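Local coordinates for protein necrotic enteritis toxin B (PDB 4I0N) that probably forms pores in the membranes of host cells, as a secreted toxin of the alpha-hemolysin fold made by Clostridium perfringens, at residues Ile46-Leu57 with Ile118-Ile126. Sequence-based numbering, arbitrary orientation.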
loop_
_atom_site.group_PDB
_atom_site.type_symbol
_atom_site.label_atom_id
_atom_site.label_comp_id
_atom_site.label_asym_id
_atom_site.label_seq_id
_atom_site.Cartn_x
_atom_site.Cartn_y
_atom_site.Cartn_z
ATOM N N ILE A 46 17.662 9.439 14.016
ATOM C CA ILE A 46 17.895 10.393 15.096
ATOM C C ILE A 46 18.934 9.806 16.031
ATOM O O ILE A 46 18.823 8.650 16.437
ATOM C CB ILE A 46 16.605 10.726 15.908
ATOM C CG1 ILE A 46 15.492 11.260 14.999
ATOM C CG2 ILE A 46 16.892 11.749 16.996
ATOM C CD1 ILE A 46 14.386 10.272 14.808
ATOM N N GLU A 47 19.956 10.600 16.324
ATOM C CA GLU A 47 20.942 10.274 17.344
ATOM C C GLU A 47 20.631 11.259 18.458
ATOM O O GLU A 47 20.987 12.448 18.374
ATOM C CB GLU A 47 22.378 10.465 16.833
ATOM C CG GLU A 47 22.773 9.537 15.686
ATOM C CD GLU A 47 22.892 8.067 16.095
ATOM O OE1 GLU A 47 22.928 7.756 17.312
ATOM O OE2 GLU A 47 22.986 7.227 15.182
ATOM N N ASP A 48 19.948 10.740 19.478
ATOM C CA ASP A 48 19.382 11.525 20.564
ATOM C C ASP A 48 20.125 11.206 21.866
ATOM O O ASP A 48 20.017 10.090 22.380
ATOM C CB ASP A 48 17.885 11.179 20.676
ATOM C CG ASP A 48 17.127 12.067 21.651
ATOM O OD1 ASP A 48 17.742 12.885 22.359
ATOM O OD2 ASP A 48 15.868 11.944 21.695
ATOM N N PRO A 49 20.887 12.185 22.406
ATOM C CA PRO A 49 21.589 12.034 23.701
ATOM C C PRO A 49 20.641 11.927 24.894
ATOM O O PRO A 49 21.092 11.655 26.016
ATOM C CB PRO A 49 22.406 13.335 23.833
ATOM C CG PRO A 49 22.259 14.072 22.528
ATOM C CD PRO A 49 21.035 13.534 21.842
ATOM N N HIS A 50 19.353 12.170 24.650
ATOM C CA HIS A 50 18.321 12.184 25.695
ATOM C C HIS A 50 17.428 10.938 25.662
ATOM O O HIS A 50 16.491 10.818 26.441
ATOM C CB HIS A 50 17.486 13.458 25.545
ATOM C CG HIS A 50 18.325 14.699 25.488
ATOM N ND1 HIS A 50 18.948 15.224 26.598
ATOM C CD2 HIS A 50 18.697 15.481 24.444
ATOM C CE1 HIS A 50 19.646 16.291 26.251
ATOM N NE2 HIS A 50 19.516 16.467 24.948
ATOM N N SER A 51 17.745 10.012 24.768
ATOM C CA SER A 51 17.042 8.729 24.700
ATOM C C SER A 51 18.004 7.568 24.952
ATOM O O SER A 51 19.172 7.650 24.601
ATOM C CB SER A 51 16.373 8.573 23.339
ATOM O OG SER A 51 15.767 7.293 23.220
ATOM N N ASP A 52 17.522 6.469 25.528
ATOM C CA ASP A 52 18.414 5.319 25.714
ATOM C C ASP A 52 18.402 4.302 24.557
ATOM O O ASP A 52 19.145 3.318 24.587
ATOM C CB ASP A 52 18.239 4.651 27.094
ATOM C CG ASP A 52 16.802 4.275 27.390
ATOM O OD1 ASP A 52 16.087 3.881 26.457
ATOM O OD2 ASP A 52 16.390 4.383 28.575
ATOM N N LYS A 53 17.598 4.577 23.526
ATOM C CA LYS A 53 17.640 3.813 22.278
ATOM C C LYS A 53 17.894 4.744 21.078
ATOM O O LYS A 53 18.022 5.970 21.252
ATOM C CB LYS A 53 16.349 3.005 22.091
ATOM C CG LYS A 53 16.113 1.945 23.192
ATOM C CD LYS A 53 14.892 1.066 22.920
ATOM C CE LYS A 53 15.208 -0.090 21.976
ATOM N NZ LYS A 53 16.116 -1.139 22.546
ATOM N N LYS A 54 17.987 4.157 19.879
ATOM C CA LYS A 54 18.112 4.911 18.618
ATOM C C LYS A 54 16.819 4.724 17.876
ATOM O O LYS A 54 16.237 3.654 17.957
ATOM C CB LYS A 54 19.150 4.280 17.678
ATOM C CG LYS A 54 20.555 4.403 18.048
ATOM C CD LYS A 54 21.384 4.169 16.839
ATOM C CE LYS A 54 21.747 2.738 16.626
ATOM N NZ LYS A 54 23.170 2.734 16.166
ATOM N N THR A 55 16.417 5.728 17.099
ATOM C CA THR A 55 15.175 5.663 16.331
ATOM C C THR A 55 15.375 6.125 14.893
ATOM O O THR A 55 16.137 7.048 14.625
ATOM C CB THR A 55 14.080 6.547 16.988
ATOM O OG1 THR A 55 13.896 6.132 18.349
ATOM C CG2 THR A 55 12.741 6.459 16.209
ATOM N N ALA A 56 14.700 5.465 13.961
ATOM C CA ALA A 56 14.621 5.980 12.602
ATOM C C ALA A 56 13.146 6.059 12.227
ATOM O O ALA A 56 12.416 5.110 12.447
ATOM C CB ALA A 56 15.351 5.074 11.648
ATOM N N LEU A 57 12.717 7.181 11.669
ATOM C CA LEU A 57 11.381 7.285 11.087
ATOM C C LEU A 57 11.554 6.927 9.610
ATOM O O LEU A 57 12.425 7.481 8.937
ATOM C CB LEU A 57 10.840 8.715 11.209
ATOM C CG LEU A 57 10.536 9.269 12.610
ATOM C CD1 LEU A 57 9.827 10.599 12.487
ATOM C CD2 LEU A 57 9.670 8.317 13.420
ATOM N N ILE A 118 3.414 10.697 11.824
ATOM C CA ILE A 118 4.069 10.020 12.939
ATOM C C ILE A 118 5.198 10.946 13.368
ATOM O O ILE A 118 5.968 11.399 12.541
ATOM C CB ILE A 118 4.571 8.581 12.543
ATOM C CG1 ILE A 118 5.274 7.883 13.712
ATOM C CG2 ILE A 118 5.432 8.600 11.265
ATOM C CD1 ILE A 118 5.263 6.357 13.556
ATOM N N GLY A 119 5.285 11.223 14.658
ATOM C CA GLY A 119 6.222 12.230 15.147
ATOM C C GLY A 119 7.185 11.649 16.165
ATOM O O GLY A 119 6.858 10.680 16.870
ATOM N N TYR A 120 8.379 12.245 16.222
ATOM C CA TYR A 120 9.389 11.871 17.202
ATOM C C TYR A 120 9.636 13.053 18.122
ATOM O O TYR A 120 9.863 14.167 17.659
ATOM C CB TYR A 120 10.697 11.446 16.514
ATOM C CG TYR A 120 11.792 11.121 17.504
ATOM C CD1 TYR A 120 11.942 9.825 17.994
ATOM C CD2 TYR A 120 12.668 12.104 17.966
ATOM C CE1 TYR A 120 12.930 9.515 18.920
ATOM C CE2 TYR A 120 13.658 11.805 18.903
ATOM C CZ TYR A 120 13.784 10.504 19.369
ATOM O OH TYR A 120 14.757 10.177 20.280
ATOM N N SER A 121 9.594 12.804 19.424
ATOM C CA SER A 121 9.952 13.816 20.411
ATOM C C SER A 121 11.297 13.497 21.032
ATOM O O SER A 121 11.574 12.342 21.361
ATOM C CB SER A 121 8.912 13.873 21.516
ATOM O OG SER A 121 7.671 14.291 20.991
ATOM N N ILE A 122 12.126 14.525 21.195
ATOM C CA ILE A 122 13.433 14.351 21.849
ATOM C C ILE A 122 13.177 13.692 23.209
ATOM O O ILE A 122 12.252 14.078 23.931
ATOM C CB ILE A 122 14.218 15.692 21.940
ATOM C CG1 ILE A 122 14.697 16.088 20.531
ATOM C CG2 ILE A 122 15.420 15.570 22.904
ATOM C CD1 ILE A 122 15.037 17.557 20.345
ATOM N N GLY A 123 13.947 12.654 23.516
ATOM C CA GLY A 123 13.685 11.829 24.692
ATOM C C GLY A 123 13.173 10.459 24.296
ATOM O O GLY A 123 13.240 9.510 25.081
ATOM N N GLY A 124 12.648 10.358 23.079
ATOM C CA GLY A 124 12.283 9.070 22.490
ATOM C C GLY A 124 10.818 8.773 22.249
ATOM O O GLY A 124 10.489 7.745 21.645
ATOM N N ASN A 125 9.926 9.652 22.703
ATOM C CA ASN A 125 8.488 9.410 22.544
ATOM C C ASN A 125 8.048 9.455 21.076
ATOM O O ASN A 125 8.426 10.361 20.331
ATOM C CB ASN A 125 7.656 10.380 23.393
ATOM C CG ASN A 125 7.748 10.090 24.888
ATOM O OD1 ASN A 125 8.157 9.001 25.312
ATOM N ND2 ASN A 125 7.362 11.071 25.700
ATOM N N ILE A 126 7.255 8.465 20.679
ATOM C CA ILE A 126 6.731 8.357 19.310
ATOM C C ILE A 126 5.213 8.541 19.346
ATOM O O ILE A 126 4.511 7.879 20.124
ATOM C CB ILE A 126 7.094 6.984 18.659
ATOM C CG1 ILE A 126 8.615 6.831 18.533
ATOM C CG2 ILE A 126 6.404 6.809 17.290
ATOM C CD1 ILE A 126 9.208 7.614 17.380
HETATM O O HOH W 1 16.182 7.910 19.617
#
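Tyr120 and Asp48 meet through a hydrogen bond of 2.5 Å from OH to OD2, a worked example of one carboxylate oxygen tying two loops together. The hydroxyl takes the anti lone pair of OD2, with the carboxylate turned 71° from the ring plane; the backbone N of Gly123 takes the syn lone pair at 2.7 Å, almost straight. Ile46 packs over one face of the tyrosine ring, its CD1 4.0 Å from the centroid in a CH-pi contact, while Thr55 crosses the ring obliquely and brings OG1 to 3.6 Å from CE1 of Tyr120. CD1 of Ile126 touches both CG2 of Thr55 and CD2 of Leu57. These contacts dock strand 113-120, probably part of the stem folded up in soluble monomers of the leukocidin/hemolysin family, against the hairpin of strands 37-47 and 53-65 in the beta-sandwich. Behind the first shell, the carboxylate is steadied by an Asx turn, in which His50 N reaches OD1 of Asp48 at 2.9 Å from above the carboxylate plane. Gly123 N is presented by a type II turn from Ser121 to Gly124, followed by a G1 bulge at Gly124 and Asn125. Tyr120 extends with CG opposite its backbone N (chi1 177°), carrying OH to the hairpin tip, where a water donates to both OH and the carbonyl O of Lys53. Lys232 NZ also bonds that carbonyl and that of Asp48.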